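Local coordinates for peptidoglycan recognition protein 3 (Branchiostoma belcheri tsingtauense, PDB 4Z8I), which probably cleaves the amide bond between N-acetylmuramic acid and L-alanine in bacterial peptidoglycan, using a zinc amidase domain fused to a chitin-binding domain, at residues D8-G12 with C34-C40; G61-I66 with S182-C186; W72-T77 with Q114-D119; L85-V90 with G191-S195; V132-V138 with T173-A179. All coordinates share one frame. Residues are numbered along the deposited sequence.

Contact 1. Residues D8-G12 with C34-C40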
# COMPACT_ATOMS: atom_id res chain seq x y z
N ASP A 8 9.93 -22.81 5.12
CA ASP A 8 11.21 -23.21 5.68
C ASP A 8 12.35 -22.31 5.18
O ASP A 8 13.47 -22.40 5.68
CB ASP A 8 11.51 -24.68 5.38
CG ASP A 8 11.57 -24.99 3.89
OD1 ASP A 8 11.14 -24.14 3.08
OD2 ASP A 8 12.04 -26.08 3.54
N GLY A 9 12.05 -21.46 4.21
CA GLY A 9 13.01 -20.48 3.73
C GLY A 9 13.79 -20.93 2.51
O GLY A 9 14.74 -20.26 2.09
N ARG A 10 13.40 -22.06 1.93
CA ARG A 10 14.07 -22.56 0.74
C ARG A 10 13.33 -22.13 -0.53
O ARG A 10 12.19 -21.67 -0.47
CB ARG A 10 14.20 -24.08 0.81
CG ARG A 10 14.81 -24.56 2.12
CD ARG A 10 15.89 -25.62 1.91
NE ARG A 10 17.04 -25.10 1.18
CZ ARG A 10 18.15 -25.79 0.94
NH1 ARG A 10 18.27 -27.03 1.37
NH2 ARG A 10 19.14 -25.23 0.26
N CYS A 11 14.00 -22.26 -1.67
CA CYS A 11 13.46 -21.76 -2.93
C CYS A 11 14.22 -22.36 -4.11
O CYS A 11 15.15 -23.14 -3.92
CB CYS A 11 13.57 -20.23 -2.98
SG CYS A 11 15.28 -19.62 -2.94
N GLY A 12 13.82 -21.99 -5.32
CA GLY A 12 14.47 -22.49 -6.52
C GLY A 12 13.76 -23.68 -7.14
O GLY A 12 12.67 -24.06 -6.71
N CYS A 34 16.45 -15.36 -4.14
CA CYS A 34 16.68 -16.79 -4.21
C CYS A 34 18.06 -17.05 -4.79
O CYS A 34 18.32 -16.74 -5.95
CB CYS A 34 15.61 -17.46 -5.07
SG CYS A 34 15.53 -19.26 -4.93
N SER A 35 18.95 -17.63 -3.98
CA SER A 35 20.34 -17.83 -4.37
C SER A 35 20.56 -19.11 -5.18
O SER A 35 19.61 -19.81 -5.53
CB SER A 35 21.24 -17.85 -3.13
OG SER A 35 20.98 -18.99 -2.34
N GLU A 36 21.83 -19.39 -5.49
CA GLU A 36 22.22 -20.61 -6.20
C GLU A 36 21.84 -21.84 -5.40
O GLU A 36 21.44 -22.86 -5.96
CB GLU A 36 23.74 -20.64 -6.40
CG GLU A 36 24.29 -19.75 -7.50
CD GLU A 36 25.80 -19.72 -7.50
OE1 GLU A 36 26.40 -20.38 -6.62
OE2 GLU A 36 26.39 -19.03 -8.36
N TRP A 37 21.99 -21.74 -4.08
CA TRP A 37 21.88 -22.89 -3.20
C TRP A 37 20.45 -23.12 -2.72
O TRP A 37 20.20 -23.96 -1.86
CB TRP A 37 22.83 -22.72 -2.02
CG TRP A 37 24.18 -22.23 -2.46
CD1 TRP A 37 24.63 -20.95 -2.46
CD2 TRP A 37 25.23 -23.03 -3.00
NE1 TRP A 37 25.92 -20.90 -2.95
CE2 TRP A 37 26.31 -22.16 -3.29
CE3 TRP A 37 25.38 -24.40 -3.26
CZ2 TRP A 37 27.51 -22.62 -3.82
CZ3 TRP A 37 26.57 -24.84 -3.79
CH2 TRP A 37 27.62 -23.96 -4.07
N GLY A 38 19.52 -22.36 -3.29
CA GLY A 38 18.11 -22.56 -3.02
C GLY A 38 17.66 -22.05 -1.66
O GLY A 38 16.74 -22.60 -1.06
N TRP A 39 18.33 -21.01 -1.17
CA TRP A 39 17.90 -20.35 0.05
C TRP A 39 17.41 -18.94 -0.25
O TRP A 39 17.94 -18.26 -1.13
CB TRP A 39 19.04 -20.27 1.07
CG TRP A 39 19.32 -21.55 1.79
CD1 TRP A 39 20.33 -22.44 1.53
CD2 TRP A 39 18.59 -22.09 2.89
NE1 TRP A 39 20.26 -23.49 2.40
CE2 TRP A 39 19.21 -23.31 3.25
CE3 TRP A 39 17.47 -21.66 3.62
CZ2 TRP A 39 18.74 -24.10 4.30
CZ3 TRP A 39 17.01 -22.45 4.65
CH2 TRP A 39 17.64 -23.65 4.99
N CYS A 40 16.39 -18.51 0.48
CA CYS A 40 15.99 -17.11 0.44
C CYS A 40 16.92 -16.32 1.35
O CYS A 40 17.01 -16.58 2.55
CB CYS A 40 14.53 -16.94 0.88
SG CYS A 40 13.33 -17.57 -0.33

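Contact 2. Residues G61-I66 with S182-C186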
# COMPACT_ATOMS: atom_id res chain seq x y z
N GLY A 61 6.91 -7.07 -7.43
CA GLY A 61 7.94 -6.63 -6.51
C GLY A 61 7.39 -5.96 -5.26
O GLY A 61 6.20 -6.03 -4.98
N THR A 62 8.28 -5.32 -4.50
CA THR A 62 7.87 -4.64 -3.27
C THR A 62 7.06 -3.40 -3.58
O THR A 62 6.09 -3.09 -2.89
CB THR A 62 9.08 -4.26 -2.39
OG1 THR A 62 9.95 -3.39 -3.13
CG2 THR A 62 9.84 -5.49 -1.97
N CYS A 63 7.46 -2.68 -4.63
CA CYS A 63 6.77 -1.45 -5.01
C CYS A 63 5.76 -1.68 -6.13
O CYS A 63 6.11 -2.11 -7.23
CB CYS A 63 7.79 -0.38 -5.43
SG CYS A 63 8.72 0.31 -4.04
N PRO A 64 4.48 -1.39 -5.85
CA PRO A 64 3.38 -1.53 -6.82
C PRO A 64 3.38 -0.35 -7.78
O PRO A 64 3.92 0.70 -7.43
CB PRO A 64 2.14 -1.46 -5.93
CG PRO A 64 2.55 -0.55 -4.82
CD PRO A 64 4.00 -0.87 -4.55
N ARG A 65 2.79 -0.50 -8.96
CA ARG A 65 2.71 0.64 -9.87
C ARG A 65 1.77 1.71 -9.32
O ARG A 65 0.57 1.49 -9.18
CB ARG A 65 2.27 0.21 -11.27
CG ARG A 65 2.17 1.37 -12.26
CD ARG A 65 3.45 2.20 -12.31
NE ARG A 65 3.27 3.44 -13.06
CZ ARG A 65 3.68 3.63 -14.31
NH1 ARG A 65 3.47 4.79 -14.92
NH2 ARG A 65 4.31 2.66 -14.96
N ILE A 66 2.34 2.87 -9.01
CA ILE A 66 1.57 4.00 -8.51
C ILE A 66 1.17 4.92 -9.66
O ILE A 66 2.03 5.45 -10.38
CB ILE A 66 2.38 4.82 -7.49
CG1 ILE A 66 2.82 3.92 -6.32
CG2 ILE A 66 1.57 6.00 -6.98
CD1 ILE A 66 3.79 4.58 -5.37
N SER A 182 1.78 -3.77 -0.40
CA SER A 182 3.00 -3.50 -1.16
C SER A 182 3.37 -2.03 -1.06
O SER A 182 4.54 -1.68 -1.05
CB SER A 182 2.84 -3.90 -2.62
OG SER A 182 2.40 -5.24 -2.73
N LEU A 183 2.36 -1.16 -1.01
CA LEU A 183 2.60 0.27 -0.87
C LEU A 183 3.31 0.53 0.44
O LEU A 183 4.35 1.21 0.48
CB LEU A 183 1.30 1.06 -0.93
CG LEU A 183 1.46 2.57 -0.78
CD1 LEU A 183 2.29 3.15 -1.91
CD2 LEU A 183 0.11 3.25 -0.72
N ILE A 184 2.75 -0.02 1.51
CA ILE A 184 3.34 0.11 2.84
C ILE A 184 4.77 -0.40 2.86
O ILE A 184 5.68 0.28 3.34
CB ILE A 184 2.50 -0.65 3.89
CG1 ILE A 184 1.09 -0.07 3.96
CG2 ILE A 184 3.16 -0.57 5.25
CD1 ILE A 184 0.15 -0.83 4.89
N SER A 185 4.97 -1.60 2.31
CA SER A 185 6.29 -2.22 2.23
C SER A 185 7.28 -1.31 1.51
O SER A 185 8.40 -1.11 1.97
CB SER A 185 6.19 -3.57 1.52
OG SER A 185 7.44 -4.21 1.46
N CYS A 186 6.86 -0.76 0.37
CA CYS A 186 7.67 0.14 -0.43
C CYS A 186 8.09 1.35 0.38
O CYS A 186 9.27 1.74 0.39
CB CYS A 186 6.85 0.59 -1.65
SG CYS A 186 7.72 1.62 -2.84

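Contact 3. Residues W72-T77 with Q114-D119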
# COMPACT_ATOMS: atom_id res chain seq x y z
N TRP A 72 -3.82 10.19 -13.38
CA TRP A 72 -5.25 10.07 -13.07
C TRP A 72 -6.02 11.36 -13.29
O TRP A 72 -7.23 11.40 -13.10
CB TRP A 72 -5.52 9.47 -11.67
CG TRP A 72 -5.00 10.22 -10.46
CD1 TRP A 72 -3.88 9.92 -9.73
CD2 TRP A 72 -5.61 11.34 -9.81
NE1 TRP A 72 -3.75 10.79 -8.68
CE2 TRP A 72 -4.80 11.68 -8.71
CE3 TRP A 72 -6.75 12.10 -10.06
CZ2 TRP A 72 -5.09 12.74 -7.86
CZ3 TRP A 72 -7.05 13.16 -9.22
CH2 TRP A 72 -6.22 13.47 -8.13
N GLY A 73 -5.32 12.40 -13.71
CA GLY A 73 -5.96 13.64 -14.11
C GLY A 73 -6.21 14.62 -12.98
O GLY A 73 -7.25 15.29 -12.95
N SER A 74 -5.26 14.71 -12.06
CA SER A 74 -5.38 15.63 -10.94
C SER A 74 -5.48 17.06 -11.43
O SER A 74 -4.94 17.41 -12.48
CB SER A 74 -4.17 15.49 -10.02
OG SER A 74 -4.20 16.46 -8.98
N ARG A 75 -6.17 17.89 -10.66
CA ARG A 75 -6.23 19.31 -10.95
C ARG A 75 -4.99 19.96 -10.36
O ARG A 75 -4.29 19.33 -9.56
CB ARG A 75 -7.50 19.94 -10.36
CG ARG A 75 -7.46 20.13 -8.86
CD ARG A 75 -8.46 21.18 -8.41
NE ARG A 75 -9.79 20.62 -8.15
CZ ARG A 75 -10.83 21.33 -7.75
NH1 ARG A 75 -12.00 20.74 -7.54
NH2 ARG A 75 -10.72 22.64 -7.56
N ALA A 76 -4.71 21.19 -10.75
CA ALA A 76 -3.55 21.89 -10.22
C ALA A 76 -3.68 22.11 -8.72
O ALA A 76 -4.70 22.61 -8.24
CB ALA A 76 -3.35 23.21 -10.94
N THR A 77 -2.65 21.72 -7.97
CA THR A 77 -2.58 22.00 -6.54
C THR A 77 -1.25 22.67 -6.20
O THR A 77 -0.35 22.74 -7.04
CB THR A 77 -2.74 20.72 -5.69
OG1 THR A 77 -1.71 19.78 -6.03
CG2 THR A 77 -4.10 20.08 -5.93
N GLN A 114 -11.27 14.16 -5.06
CA GLN A 114 -10.48 15.38 -4.99
C GLN A 114 -11.38 16.60 -5.10
O GLN A 114 -11.27 17.52 -4.29
CB GLN A 114 -9.42 15.41 -6.11
CG GLN A 114 -8.50 16.62 -6.05
CD GLN A 114 -7.46 16.63 -7.17
OE1 GLN A 114 -7.81 16.61 -8.35
NE2 GLN A 114 -6.19 16.66 -6.79
N ASN A 115 -12.27 16.59 -6.08
CA ASN A 115 -13.21 17.70 -6.26
C ASN A 115 -14.09 17.91 -5.04
O ASN A 115 -14.42 19.04 -4.69
CB ASN A 115 -14.07 17.48 -7.51
CG ASN A 115 -13.27 17.59 -8.79
OD1 ASN A 115 -12.15 18.10 -8.80
ND2 ASN A 115 -13.86 17.13 -9.88
N TYR A 116 -14.47 16.82 -4.38
CA TYR A 116 -15.27 16.90 -3.17
C TYR A 116 -14.47 17.51 -2.02
O TYR A 116 -14.99 18.34 -1.27
CB TYR A 116 -15.81 15.53 -2.78
CG TYR A 116 -16.45 15.47 -1.41
CD1 TYR A 116 -17.48 16.33 -1.06
CD2 TYR A 116 -16.03 14.55 -0.46
CE1 TYR A 116 -18.07 16.28 0.19
CE2 TYR A 116 -16.61 14.48 0.79
CZ TYR A 116 -17.62 15.35 1.11
OH TYR A 116 -18.20 15.30 2.35
N HIS A 117 -13.22 17.10 -1.88
CA HIS A 117 -12.38 17.62 -0.80
C HIS A 117 -12.00 19.08 -0.99
O HIS A 117 -11.97 19.85 -0.02
CB HIS A 117 -11.11 16.76 -0.64
CG HIS A 117 -11.36 15.45 0.02
ND1 HIS A 117 -10.36 14.51 0.20
CD2 HIS A 117 -12.48 14.91 0.54
CE1 HIS A 117 -10.86 13.45 0.81
NE2 HIS A 117 -12.14 13.67 1.03
N MET A 118 -11.71 19.47 -2.22
CA MET A 118 -11.27 20.83 -2.52
C MET A 118 -12.42 21.83 -2.67
O MET A 118 -12.35 22.94 -2.15
CB MET A 118 -10.38 20.84 -3.76
CG MET A 118 -9.17 19.93 -3.66
SD MET A 118 -8.06 20.09 -5.06
CE MET A 118 -7.62 21.82 -4.91
N ASP A 119 -13.48 21.44 -3.37
CA ASP A 119 -14.60 22.34 -3.62
C ASP A 119 -15.71 22.24 -2.57
O ASP A 119 -16.33 23.24 -2.22
CB ASP A 119 -15.18 22.11 -5.02
CG ASP A 119 -14.19 22.40 -6.13
OD1 ASP A 119 -13.40 23.36 -5.99
OD2 ASP A 119 -14.18 21.67 -7.14

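Contact 4. Residues L85-V90 with G191-S195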
# COMPACT_ATOMS: atom_id res chain seq x y z
N LEU A 85 9.73 12.98 8.29
CA LEU A 85 10.01 11.60 7.89
C LEU A 85 11.12 11.01 8.77
O LEU A 85 11.99 11.74 9.24
CB LEU A 85 10.39 11.54 6.41
CG LEU A 85 9.30 11.98 5.43
CD1 LEU A 85 9.81 12.00 4.00
CD2 LEU A 85 8.09 11.07 5.54
N PRO A 86 11.08 9.69 9.01
CA PRO A 86 10.06 8.75 8.53
C PRO A 86 8.80 8.79 9.38
O PRO A 86 8.81 9.33 10.49
CB PRO A 86 10.75 7.40 8.68
CG PRO A 86 11.65 7.59 9.85
CD PRO A 86 12.13 9.01 9.77
N VAL A 87 7.72 8.21 8.87
CA VAL A 87 6.43 8.25 9.54
C VAL A 87 6.24 7.08 10.50
O VAL A 87 6.55 5.93 10.17
CB VAL A 87 5.28 8.32 8.50
CG1 VAL A 87 3.92 8.25 9.16
CG2 VAL A 87 5.41 9.58 7.66
N PRO A 88 5.75 7.38 11.72
CA PRO A 88 5.52 6.39 12.78
C PRO A 88 4.40 5.42 12.48
O PRO A 88 4.53 4.24 12.81
CB PRO A 88 5.11 7.26 13.98
CG PRO A 88 5.59 8.62 13.67
CD PRO A 88 5.54 8.75 12.19
N LYS A 89 3.31 5.89 11.88
CA LYS A 89 2.12 5.06 11.78
C LYS A 89 1.34 5.15 10.46
O LYS A 89 1.45 6.12 9.72
CB LYS A 89 1.20 5.32 12.98
CG LYS A 89 1.07 6.78 13.37
CD LYS A 89 0.61 6.93 14.82
CE LYS A 89 1.77 6.85 15.79
NZ LYS A 89 1.35 7.15 17.19
N VAL A 90 0.57 4.10 10.16
CA VAL A 90 -0.22 4.04 8.93
C VAL A 90 -1.70 3.90 9.26
O VAL A 90 -2.09 3.00 10.02
CB VAL A 90 0.21 2.84 8.06
CG1 VAL A 90 -0.58 2.82 6.76
CG2 VAL A 90 1.69 2.90 7.77
N GLY A 191 12.28 4.30 3.46
CA GLY A 191 12.52 5.08 4.67
C GLY A 191 11.50 6.19 4.84
O GLY A 191 11.74 7.15 5.57
N LYS A 192 10.37 6.06 4.15
CA LYS A 192 9.26 7.00 4.30
C LYS A 192 8.43 6.59 5.50
O LYS A 192 7.83 7.43 6.18
CB LYS A 192 8.39 7.00 3.05
CG LYS A 192 9.13 7.34 1.77
CD LYS A 192 9.55 8.80 1.73
CE LYS A 192 10.21 9.15 0.40
NZ LYS A 192 10.42 10.61 0.24
N ILE A 193 8.39 5.29 5.75
CA ILE A 193 7.68 4.72 6.88
C ILE A 193 8.67 3.90 7.70
O ILE A 193 9.44 3.12 7.14
CB ILE A 193 6.55 3.78 6.41
CG1 ILE A 193 5.71 4.45 5.32
CG2 ILE A 193 5.68 3.36 7.57
CD1 ILE A 193 4.66 3.55 4.73
N ARG A 194 8.67 4.09 9.02
CA ARG A 194 9.52 3.31 9.91
C ARG A 194 9.23 1.82 9.76
O ARG A 194 8.11 1.43 9.44
CB ARG A 194 9.31 3.72 11.36
CG ARG A 194 9.80 5.12 11.68
CD ARG A 194 9.67 5.43 13.17
NE ARG A 194 10.40 6.64 13.53
CZ ARG A 194 11.68 6.64 13.89
NH1 ARG A 194 12.28 7.78 14.21
NH2 ARG A 194 12.37 5.50 13.93
N SER A 195 10.25 0.99 10.00
CA SER A 195 10.07 -0.45 9.93
C SER A 195 9.22 -0.90 11.12
O SER A 195 8.42 -1.83 11.01
CB SER A 195 11.42 -1.16 9.94
OG SER A 195 12.15 -0.86 11.11

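Contact 5. Residues V132-V138 with T173-A179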
# COMPACT_ATOMS: atom_id res chain seq x y z
N VAL A 132 -6.52 3.46 -3.15
CA VAL A 132 -6.42 2.12 -3.72
C VAL A 132 -7.78 1.74 -4.28
O VAL A 132 -8.79 1.89 -3.60
CB VAL A 132 -5.99 1.09 -2.65
CG1 VAL A 132 -6.11 -0.32 -3.20
CG2 VAL A 132 -4.57 1.35 -2.18
N GLY A 133 -7.80 1.28 -5.52
CA GLY A 133 -9.04 0.86 -6.15
C GLY A 133 -9.12 -0.64 -6.29
O GLY A 133 -8.11 -1.34 -6.19
N ASN A 134 -10.32 -1.15 -6.53
CA ASN A 134 -10.52 -2.58 -6.73
C ASN A 134 -9.87 -3.06 -8.02
O ASN A 134 -9.82 -4.27 -8.29
CB ASN A 134 -12.01 -2.94 -6.70
CG ASN A 134 -12.53 -3.19 -5.30
OD1 ASN A 134 -11.81 -3.02 -4.31
ND2 ASN A 134 -13.79 -3.61 -5.20
N ASP A 135 -9.38 -2.12 -8.82
CA ASP A 135 -8.63 -2.43 -10.03
C ASP A 135 -7.22 -2.89 -9.68
O ASP A 135 -6.45 -3.28 -10.56
CB ASP A 135 -8.57 -1.22 -10.96
CG ASP A 135 -7.77 -0.06 -10.37
OD1 ASP A 135 -7.72 0.05 -9.13
OD2 ASP A 135 -7.20 0.73 -11.15
N GLY A 136 -6.88 -2.82 -8.40
CA GLY A 136 -5.60 -3.30 -7.92
C GLY A 136 -4.50 -2.26 -8.01
O GLY A 136 -3.34 -2.56 -7.74
N ASN A 137 -4.86 -1.05 -8.40
CA ASN A 137 -3.88 0.02 -8.55
C ASN A 137 -3.80 0.94 -7.33
O ASN A 137 -4.74 1.05 -6.55
CB ASN A 137 -4.17 0.85 -9.80
CG ASN A 137 -3.80 0.12 -11.08
OD1 ASN A 137 -2.70 -0.44 -11.19
ND2 ASN A 137 -4.71 0.13 -12.05
N VAL A 138 -2.65 1.60 -7.18
CA VAL A 138 -2.47 2.64 -6.18
C VAL A 138 -2.45 4.00 -6.87
O VAL A 138 -1.85 4.15 -7.93
CB VAL A 138 -1.17 2.44 -5.39
CG1 VAL A 138 -1.06 3.46 -4.26
CG2 VAL A 138 -1.09 1.04 -4.82
N THR A 173 -11.08 -6.14 -3.32
CA THR A 173 -10.50 -7.24 -4.07
C THR A 173 -9.12 -7.57 -3.51
O THR A 173 -8.46 -6.71 -2.93
CB THR A 173 -10.39 -6.90 -5.57
OG1 THR A 173 -9.52 -5.77 -5.75
CG2 THR A 173 -11.75 -6.57 -6.15
N ALA A 174 -8.70 -8.82 -3.67
CA ALA A 174 -7.40 -9.25 -3.15
C ALA A 174 -6.28 -8.40 -3.74
O ALA A 174 -5.26 -8.16 -3.09
CB ALA A 174 -7.17 -10.72 -3.45
N SER A 175 -6.48 -7.94 -4.97
CA SER A 175 -5.50 -7.09 -5.64
C SER A 175 -5.37 -5.73 -4.94
O SER A 175 -4.28 -5.16 -4.89
CB SER A 175 -5.85 -6.90 -7.11
OG SER A 175 -7.13 -6.31 -7.26
N ALA A 176 -6.48 -5.23 -4.42
CA ALA A 176 -6.47 -3.96 -3.69
C ALA A 176 -5.67 -4.10 -2.39
O ALA A 176 -4.82 -3.26 -2.07
CB ALA A 176 -7.89 -3.50 -3.41
N ILE A 177 -5.95 -5.16 -1.65
CA ILE A 177 -5.24 -5.48 -0.41
C ILE A 177 -3.74 -5.63 -0.67
O ILE A 177 -2.91 -5.03 0.02
CB ILE A 177 -5.75 -6.79 0.20
CG1 ILE A 177 -7.29 -6.82 0.24
CG2 ILE A 177 -5.16 -7.01 1.58
CD1 ILE A 177 -7.90 -5.74 1.10
N ALA A 178 -3.41 -6.43 -1.68
CA ALA A 178 -2.03 -6.66 -2.07
C ALA A 178 -1.33 -5.35 -2.43
O ALA A 178 -0.18 -5.13 -2.06
CB ALA A 178 -1.97 -7.62 -3.24
N ALA A 179 -2.04 -4.49 -3.16
CA ALA A 179 -1.50 -3.20 -3.56
C ALA A 179 -1.22 -2.31 -2.35
O ALA A 179 -0.19 -1.63 -2.30
CB ALA A 179 -2.42 -2.51 -4.53

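Contact 1. Residues D8-G12 with C34-C40
The contact belongs to the small chitin-binding domain. The order and pairing of its cysteines fit a hevein-like fold. Cys11 SG and Cys34 SG are joined by a disulfide of 2.0 Å that ties the two segments together. Cys11 CB also lies 3.8 Å from Cys40 SG, and Cys40 is itself bonded to Cys25. Two disulfides thus meet in the core of this region.

The backbones form a single beta bridge between Arg10 and Trp39. Cys40 N donates to Gly9 O at 2.9 Å, and Cys11 N donates to Gly38 O at 2.8 Å. Gly38 closes a type I turn that starts at Ser35. A side chain on Gly38 would clash with Cys11 O.

The outer layer is a stack. The Arg10 guanidinium lies flat on the Trp39 indole, with the planes at 19°. Arg10 CZ is 3.8 Å from the centroid of the Trp39 five-membered ring, a cation-pi contact. Trp39 is exposed, and hevein-like domains bind chitin through exposed aromatics, so it may take part in binding. Lower in the same side chain, Arg10 CD sits 4.1 Å from the centroid of the Trp39 six-membered ring, in a CH-pi contact.

Contact 2. Residues G61-I66 with S182-C186
A disulfide joins the chain just ahead of strand 66-67 to helix 174-190 of the amidase domain. Cys63 SG and Cys186 SG are 2.0 Å apart, with chi3 at 85°. The CA-to-CB bond of Cys63 points away overall, yet with chi1 m its SG reaches Cys186. Cys186 points toward the loop and is t.

Pro64 faces the helix beside the disulfide. Its ring is C-gamma endo, and Pro64 CD lies 3.6 Å from Ser182 O. Pro64 CG is 4.4 Å from Leu183 CB. Leu183 leaves the helix directed away from the loop, but its t, p conformation brings Leu183 CD1 to 4.0 Å from Ile66 CD1. Ile66 is m, t, and its CA-to-CB bond points toward the helix. Val138 of the neighbouring strand also packs on Pro64 and Leu183.

The polar groups turn elsewhere. Ser182 is m and hydrogen-bonds through OG to Ala178 O, inside the helix. Ser182 O receives Cys186 N at 2.9 Å. Ser182 O also lies 2.8 Å from Thr62 O, a close approach of two acceptors and not a bond.

No hydrogen bond crosses between the segments. The link therefore rests on one covalent bond and apolar contacts, which fix the entry of the chain against the helix without hydrogen bonds between the two segments.

Contact 3. Residues W72-T77 with Q114-D119
Arg75 lays its side chain over Met118, with Arg75 CD 3.5 Å from Met118 SD. The sulfur also lies over one face of the guanidinium. Acceptors from helix 103-120 surround the edge of that group. Arg75 NH1 donates to Asn115 OD1 at 2.9 Å and to Asp119 OD2 at a very short 2.4 Å. Arg75 NH2 donates to Asp119 OD1 at 3.2 Å. Asp119 thus makes a two-pronged salt bridge, and Asn115, one helical turn earlier, adds a neutral acceptor.

Gln114 bonds both the backbone and a side chain of the loop. Gln114 OE1 accepts from Arg75 N at 3.1 Å, and Gln114 NE2 donates to Ser74 OG at 3.0 Å. Asp125 takes another bond from the same amide nitrogen. Ser74 OG in turn bonds to Arg75 O at 2.9 Å. The edge of the Trp72 ring approaches the amide, with Trp72 CH2 3.5 Å from Gln114 NE2. Trp72 NE1 itself is bound to Glu140 O. Thr77 CG2 closes the group at 4.1 Å from Met118 SD.

The contact joins the loop after helix 69-72 to the late turns of helix 103-120. Its inner part is a buried amide that fixes the loop backbone. Its outer part is a charged pair near the surface. The loop is held on the helix mainly by polar bonds, with Met118 as the apolar floor.

Contact 4. Residues L85-V90 with G191-S195
A short parallel beta bridge links the start of strand 87-94 to strand 193-194 in the amidase domain. Val87 pairs with Ile193, CA to CA 4.6 Å. Val87 N donates to Lys192 O at 2.8 Å, and Arg194 N donates to Val87 O at 3.0 Å.

Pro86 follows a cis peptide bond. Pro86 CB touches Gly191 O at 3.3 Å, and Pro86 CG lies 3.6 Å from Arg194 CG and over one face of that guanidinium. Leu85 CD2 is 3.7 Å from Lys192 O, while Lys192 NZ bonds to Asp145. Val87 and Ile193 point to the same face. Val90 CG2 reaches Ile193 CG2 at 4.0 Å.

Gly191, with positive phi, is the C-prime residue of a Schellman motif that ends helix 174-190. The chain bends at Pro88, after which the strand pairs with 197-201. This is the return leg of a beta-alpha-beta crossover, from strand 158-163 through helix 174-190 to parallel strand 197-201.

Contact 5. Residues V132-V138 with T173-A179
Two valines of a beta hairpin pack on small alanines of helix 174-190. Val132 CG1 lies 3.7 Å from Ala176 CB, and Val138 CG2 lies 3.8 Å from Ala179 CB. Ala179 CB also meets Gly136 O at 3.3 Å. Small side chains let the helix come close, with Gly136 and Ala176 only 4.4 Å apart at their CA atoms. Phe163 of the central sheet backs Val132 and Ala176.

The hairpin joins strands 130-132 and 138-140. Gly133 to Gly136 form a type I turn, and the positive phi of Gly136 with the Gly133 N to Asn137 O bond fits a G1 beta bulge. A side chain on Gly136 would clash with Ser175 CB. Asp135 OD1 accepts from Asn137 N at 3.1 Å, an Asx turn, and Asp135 OD2 bonds to Tyr139 OH.

The polar edge lies where the helix begins. Thr173 is the N-cap, and its OG1 takes a weak bond from Ala176 N. Asn134 OD1 accepts a weak bond from Thr173 N at 3.4 Å. Thr173 also donates through OG1 to Asn134 O at 3.0 Å, the shorter of the two bonds, while Ser175 OG donates to Thr173 OG1 at 2.9 Å.

In the fold
Contacts 2 and 5 lie nearest the centre of the chain and share helix 174-190. They touch where Leu183 and Pro64 pack on Val138. Contact 4 follows the same helix into strand 193-194 and meets contact 2 through Ile184. Contact 4 has backbone hydrogen bonds, contact 5 bonds involving side chains, contact 2 packing and a disulfide. Contact 3 lies farther out on helix 103-120, with a charged outer part. Contact 1 belongs to the chitin-binding domain, its centre about 27 Å from that of the chain and on the opposite side from contact 3. Disulfides serve both domains: contact 1 uses one within its small domain, and contact 2 uses one between the incoming chain and the helix.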